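Local structure of CELL WALL surface anchor family protein (Streptococcus pneumoniae, 2WW8) at residues F415-F429 and P518-D530. The protein serves as the adhesin of the pneumococcal pilus, a cell-wall-anchored protein that probably attaches the bacterium to host cells through an integrin-like domain. Numbering follows the deposited sequence. Where two conformers were deposited one is given.
Sequences FSKSPNKDGILLSDF and PTRWYYNGNIAPD. With CA (calcium ion), chain C.
Phe415 drives the edge of its ring at one face of Trp521 in a T-shaped (edge-to-face) stack, the planes 71° apart and CZ 3.7 Å from CE2 of the indole. The pair joins the end of helix 407-416 to helix 516-526 in the integrin I-like (von Willebrand factor A-type) domain, whose parallel sheet includes strand 533-539. Ile424, with CG1 anti to its carbonyl carbon (chi1 -61°), brings its apolar CD1 to 3.6 Å from CE3 of Trp521, a contact suited to an aliphatic residue. At Gly423 and Gly525, which have no side chain, backbone meets backbone directly: Gly423 CA lies 3.3 Å from Trp521 O. With the chains this close, Ile424 N donates to Trp521 O at 3.0 Å from above the carbonyl plane, on the opposite face to the helical donor Gly525 N. The carboxylate of Asp422 stacks on the amide of Asn524, planes 24° apart, while ND2 of Asn524 reaches Asp422 O. Asn526 suits its place by having both a donor and an acceptor: OD1 takes Leu426 N at 2.8 Å, and ND2 is shared between Tyr522 O and Ile424 O. The backbone O of Asn526 binds the calcium ion at 2.3 Å, joined by Asp367 and by the carboxylate OD2 of Asp530 at 2.4 Å.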
# COMPACT_ATOMS: atom_id res chain seq x y z
N PHE A 415 -34.72 43.54 -31.68
CA PHE A 415 -34.41 43.76 -30.24
C PHE A 415 -35.71 43.63 -29.47
O PHE A 415 -35.72 43.14 -28.36
CB PHE A 415 -33.84 45.15 -29.93
CG PHE A 415 -32.41 45.35 -30.36
CD1 PHE A 415 -31.50 44.34 -30.33
CD2 PHE A 415 -32.04 46.60 -30.85
CE1 PHE A 415 -30.19 44.52 -30.74
CE2 PHE A 415 -30.74 46.83 -31.28
CZ PHE A 415 -29.81 45.76 -31.22
N SER A 416 -36.80 44.07 -30.07
CA SER A 416 -38.09 44.09 -29.40
C SER A 416 -38.65 42.71 -29.01
O SER A 416 -39.40 42.61 -28.08
CB SER A 416 -39.11 44.84 -30.24
OG SER A 416 -40.29 45.08 -29.47
N LYS A 417 -38.28 41.67 -29.74
CA LYS A 417 -38.65 40.28 -29.47
C LYS A 417 -37.83 39.61 -28.39
O LYS A 417 -38.29 38.57 -27.92
CB LYS A 417 -38.54 39.43 -30.76
CG LYS A 417 -39.48 39.97 -31.86
CD LYS A 417 -39.01 39.45 -33.23
CE LYS A 417 -39.16 37.95 -33.31
NZ LYS A 417 -38.92 37.59 -34.75
N SER A 418 -36.66 40.14 -28.03
CA SER A 418 -35.80 39.52 -27.05
C SER A 418 -36.45 39.77 -25.70
O SER A 418 -37.11 40.80 -25.53
CB SER A 418 -34.33 40.03 -27.13
OG SER A 418 -34.31 41.45 -26.84
N PRO A 419 -36.29 38.84 -24.74
CA PRO A 419 -36.89 38.96 -23.42
C PRO A 419 -36.56 40.27 -22.69
O PRO A 419 -37.40 40.81 -22.00
CB PRO A 419 -36.25 37.77 -22.67
CG PRO A 419 -36.06 36.73 -23.75
CD PRO A 419 -35.54 37.58 -24.92
N ASN A 420 -35.34 40.80 -22.84
CA ASN A 420 -34.88 41.94 -22.02
C ASN A 420 -34.72 43.13 -22.96
O ASN A 420 -34.20 44.16 -22.61
CB ASN A 420 -33.59 41.54 -21.28
CG ASN A 420 -33.85 40.48 -20.18
OD1 ASN A 420 -34.89 40.52 -19.49
ND2 ASN A 420 -32.91 39.55 -20.00
N LYS A 421 -35.27 42.99 -24.16
CA LYS A 421 -35.28 44.05 -25.17
C LYS A 421 -33.86 44.55 -25.49
O LYS A 421 -33.68 45.71 -25.88
CB LYS A 421 -36.20 45.22 -24.78
CG LYS A 421 -37.64 44.85 -24.34
CD LYS A 421 -38.40 43.87 -25.24
CE LYS A 421 -39.30 42.84 -24.43
NZ LYS A 421 -39.71 41.59 -25.19
N ASP A 422 -32.87 43.68 -25.34
CA ASP A 422 -31.45 44.05 -25.45
C ASP A 422 -30.63 43.11 -26.33
O ASP A 422 -29.38 43.18 -26.34
CB ASP A 422 -30.76 44.12 -24.08
CG ASP A 422 -30.83 42.80 -23.28
OD1 ASP A 422 -31.36 41.82 -23.84
OD2 ASP A 422 -30.39 42.73 -22.09
N GLY A 423 -31.31 42.23 -27.06
CA GLY A 423 -30.64 41.21 -27.82
C GLY A 423 -31.46 40.70 -28.98
O GLY A 423 -32.47 41.30 -29.31
N ILE A 424 -30.98 39.61 -29.57
CA ILE A 424 -31.59 39.07 -30.77
C ILE A 424 -31.82 37.57 -30.56
O ILE A 424 -30.92 36.85 -30.22
CB ILE A 424 -30.69 39.34 -32.03
CG1 ILE A 424 -30.51 40.87 -32.24
CG2 ILE A 424 -31.34 38.70 -33.28
CD1 ILE A 424 -29.41 41.20 -33.31
N LEU A 425 -33.05 37.12 -30.81
CA LEU A 425 -33.41 35.71 -30.76
C LEU A 425 -32.66 34.90 -31.80
O LEU A 425 -32.39 35.38 -32.90
CB LEU A 425 -34.89 35.59 -31.03
CG LEU A 425 -35.80 36.07 -29.90
CD1 LEU A 425 -37.19 35.62 -30.25
CD2 LEU A 425 -35.43 35.49 -28.56
N LEU A 426 -32.36 33.66 -31.46
CA LEU A 426 -31.60 32.83 -32.40
C LEU A 426 -32.29 32.70 -33.77
O LEU A 426 -31.61 32.64 -34.82
CB LEU A 426 -31.31 31.44 -31.81
CG LEU A 426 -30.31 30.54 -32.57
CD1 LEU A 426 -28.96 31.17 -32.87
CD2 LEU A 426 -30.19 29.17 -31.82
N SER A 427 -33.62 32.72 -33.77
CA SER A 427 -34.36 32.64 -35.04
C SER A 427 -34.23 33.90 -35.93
O SER A 427 -34.62 33.92 -37.10
CB SER A 427 -35.82 32.24 -34.73
OG SER A 427 -36.38 33.30 -34.00
N ASP A 428 -33.68 35.00 -35.42
CA ASP A 428 -33.39 36.16 -36.26
C ASP A 428 -31.92 36.24 -36.71
O ASP A 428 -31.51 37.22 -37.31
CB ASP A 428 -33.88 37.49 -35.65
CG ASP A 428 -35.38 37.55 -35.52
OD1 ASP A 428 -36.06 37.22 -36.52
OD2 ASP A 428 -35.95 37.91 -34.46
N PHE A 429 -31.14 35.18 -36.49
CA PHE A 429 -29.87 34.95 -37.20
C PHE A 429 -30.00 33.87 -38.27
O PHE A 429 -30.87 33.00 -38.15
CB PHE A 429 -28.88 34.39 -36.21
CG PHE A 429 -28.38 35.39 -35.21
CD1 PHE A 429 -27.22 36.11 -35.49
CD2 PHE A 429 -29.06 35.60 -34.00
CE1 PHE A 429 -26.69 36.99 -34.53
CE2 PHE A 429 -28.55 36.49 -33.02
CZ PHE A 429 -27.37 37.21 -33.33
N PRO A 518 -22.88 41.18 -32.55
CA PRO A 518 -23.81 40.09 -32.73
C PRO A 518 -23.68 38.97 -31.72
O PRO A 518 -24.73 38.38 -31.36
CB PRO A 518 -23.54 39.59 -34.16
CG PRO A 518 -22.15 40.08 -34.45
CD PRO A 518 -22.10 41.42 -33.78
N THR A 519 -22.45 38.65 -31.29
CA THR A 519 -22.28 37.60 -30.30
C THR A 519 -22.93 38.02 -28.97
O THR A 519 -23.62 37.21 -28.33
CB THR A 519 -20.79 37.24 -30.14
OG1 THR A 519 -20.25 36.94 -31.44
CG2 THR A 519 -20.68 36.07 -29.12
N ARG A 520 -22.73 39.27 -28.58
CA ARG A 520 -23.31 39.80 -27.37
C ARG A 520 -24.84 39.89 -27.44
O ARG A 520 -25.55 39.52 -26.49
CB ARG A 520 -22.70 41.19 -27.05
CG ARG A 520 -23.37 41.88 -25.93
CD ARG A 520 -22.59 43.17 -25.55
NE ARG A 520 -22.55 44.07 -26.69
CZ ARG A 520 -23.50 44.97 -26.97
NH1 ARG A 520 -24.58 45.11 -26.22
NH2 ARG A 520 -23.34 45.75 -28.02
N TRP A 521 -25.40 40.36 -28.55
CA TRP A 521 -26.84 40.34 -28.73
C TRP A 521 -27.41 38.92 -28.71
O TRP A 521 -28.53 38.72 -28.17
CB TRP A 521 -27.22 41.07 -30.03
CG TRP A 521 -26.87 42.50 -30.00
CD1 TRP A 521 -26.86 43.33 -28.92
CD2 TRP A 521 -26.57 43.32 -31.14
NE1 TRP A 521 -26.53 44.60 -29.31
CE2 TRP A 521 -26.32 44.62 -30.66
CE3 TRP A 521 -26.44 43.06 -32.50
CZ2 TRP A 521 -25.98 45.67 -31.52
CZ3 TRP A 521 -26.09 44.11 -33.35
CH2 TRP A 521 -25.87 45.38 -32.86
N TYR A 522 -26.68 37.99 -29.33
CA TYR A 522 -27.03 36.57 -29.31
C TYR A 522 -27.14 36.12 -27.81
O TYR A 522 -28.12 35.48 -27.38
CB TYR A 522 -26.06 35.65 -30.05
CG TYR A 522 -26.25 34.22 -29.50
CD1 TYR A 522 -27.38 33.44 -29.82
CD2 TYR A 522 -25.37 33.71 -28.57
CE1 TYR A 522 -27.54 32.18 -29.24
CE2 TYR A 522 -25.52 32.45 -27.97
CZ TYR A 522 -26.61 31.71 -28.35
OH TYR A 522 -26.81 30.48 -27.77
N TYR A 523 -26.12 36.46 -27.03
CA TYR A 523 -26.04 36.05 -25.62
C TYR A 523 -27.23 36.62 -24.84
O TYR A 523 -27.95 35.87 -24.15
CB TYR A 523 -24.71 36.50 -24.99
CG TYR A 523 -24.55 36.06 -23.55
CD1 TYR A 523 -25.09 36.82 -22.50
CD2 TYR A 523 -23.86 34.89 -23.24
CE1 TYR A 523 -24.95 36.41 -21.13
CE2 TYR A 523 -23.68 34.51 -21.91
CZ TYR A 523 -24.23 35.25 -20.89
OH TYR A 523 -24.05 34.76 -19.60
N ASN A 524 -27.44 37.94 -24.95
CA ASN A 524 -28.54 38.61 -24.27
C ASN A 524 -29.89 38.00 -24.65
O ASN A 524 -30.79 37.88 -23.81
CB ASN A 524 -28.61 40.10 -24.66
CG ASN A 524 -27.48 40.91 -24.05
OD1 ASN A 524 -26.82 40.45 -23.12
ND2 ASN A 524 -27.27 42.10 -24.58
N GLY A 525 -30.01 37.65 -25.92
CA GLY A 525 -31.31 37.17 -26.39
C GLY A 525 -31.65 35.72 -26.03
O GLY A 525 -32.82 35.39 -25.93
N ASN A 526 -30.64 34.87 -25.87
CA ASN A 526 -30.86 33.41 -25.82
C ASN A 526 -30.17 32.68 -24.69
O ASN A 526 -30.43 31.48 -24.47
CB ASN A 526 -30.28 32.80 -27.13
CG ASN A 526 -30.94 33.41 -28.36
OD1 ASN A 526 -32.07 33.08 -28.70
ND2 ASN A 526 -30.31 34.44 -28.89
N ILE A 527 -29.26 33.37 -24.01
CA ILE A 527 -28.59 32.74 -22.89
C ILE A 527 -28.88 33.46 -21.58
O ILE A 527 -29.24 32.84 -20.60
CB ILE A 527 -27.09 32.64 -23.13
CG1 ILE A 527 -26.81 31.63 -24.26
CG2 ILE A 527 -26.37 32.12 -21.81
CD1 ILE A 527 -25.40 31.30 -24.41
N ALA A 528 -28.76 34.78 -21.54
CA ALA A 528 -29.03 35.58 -20.35
C ALA A 528 -30.40 35.32 -19.67
O ALA A 528 -30.46 35.27 -18.45
CB ALA A 528 -28.91 37.07 -20.67
N PRO A 529 -31.50 35.12 -20.43
CA PRO A 529 -32.81 34.91 -19.76
C PRO A 529 -32.93 33.53 -19.07
O PRO A 529 -33.83 33.33 -18.31
CB PRO A 529 -33.82 34.95 -20.93
CG PRO A 529 -33.03 35.59 -22.07
CD PRO A 529 -31.60 35.15 -21.90
N ASP A 530 -32.01 32.61 -19.30
CA ASP A 530 -32.06 31.28 -18.71
C ASP A 530 -31.52 31.11 -17.28
O ASP A 530 -31.75 30.06 -16.69
CB ASP A 530 -31.32 30.31 -19.62
CG ASP A 530 -31.95 30.28 -21.04
OD1 ASP A 530 -33.12 30.68 -21.23
OD2 ASP A 530 -31.27 29.82 -21.96
CA CA C . -31.47 29.49 -24.30
O HOH W 1 -32.97 39.65 -24.18
O HOH W 2 -33.46 30.87 -23.87
O HOH W 3 -32.54 29.92 -26.37
O HOH W 4 -32.91 27.57 -23.98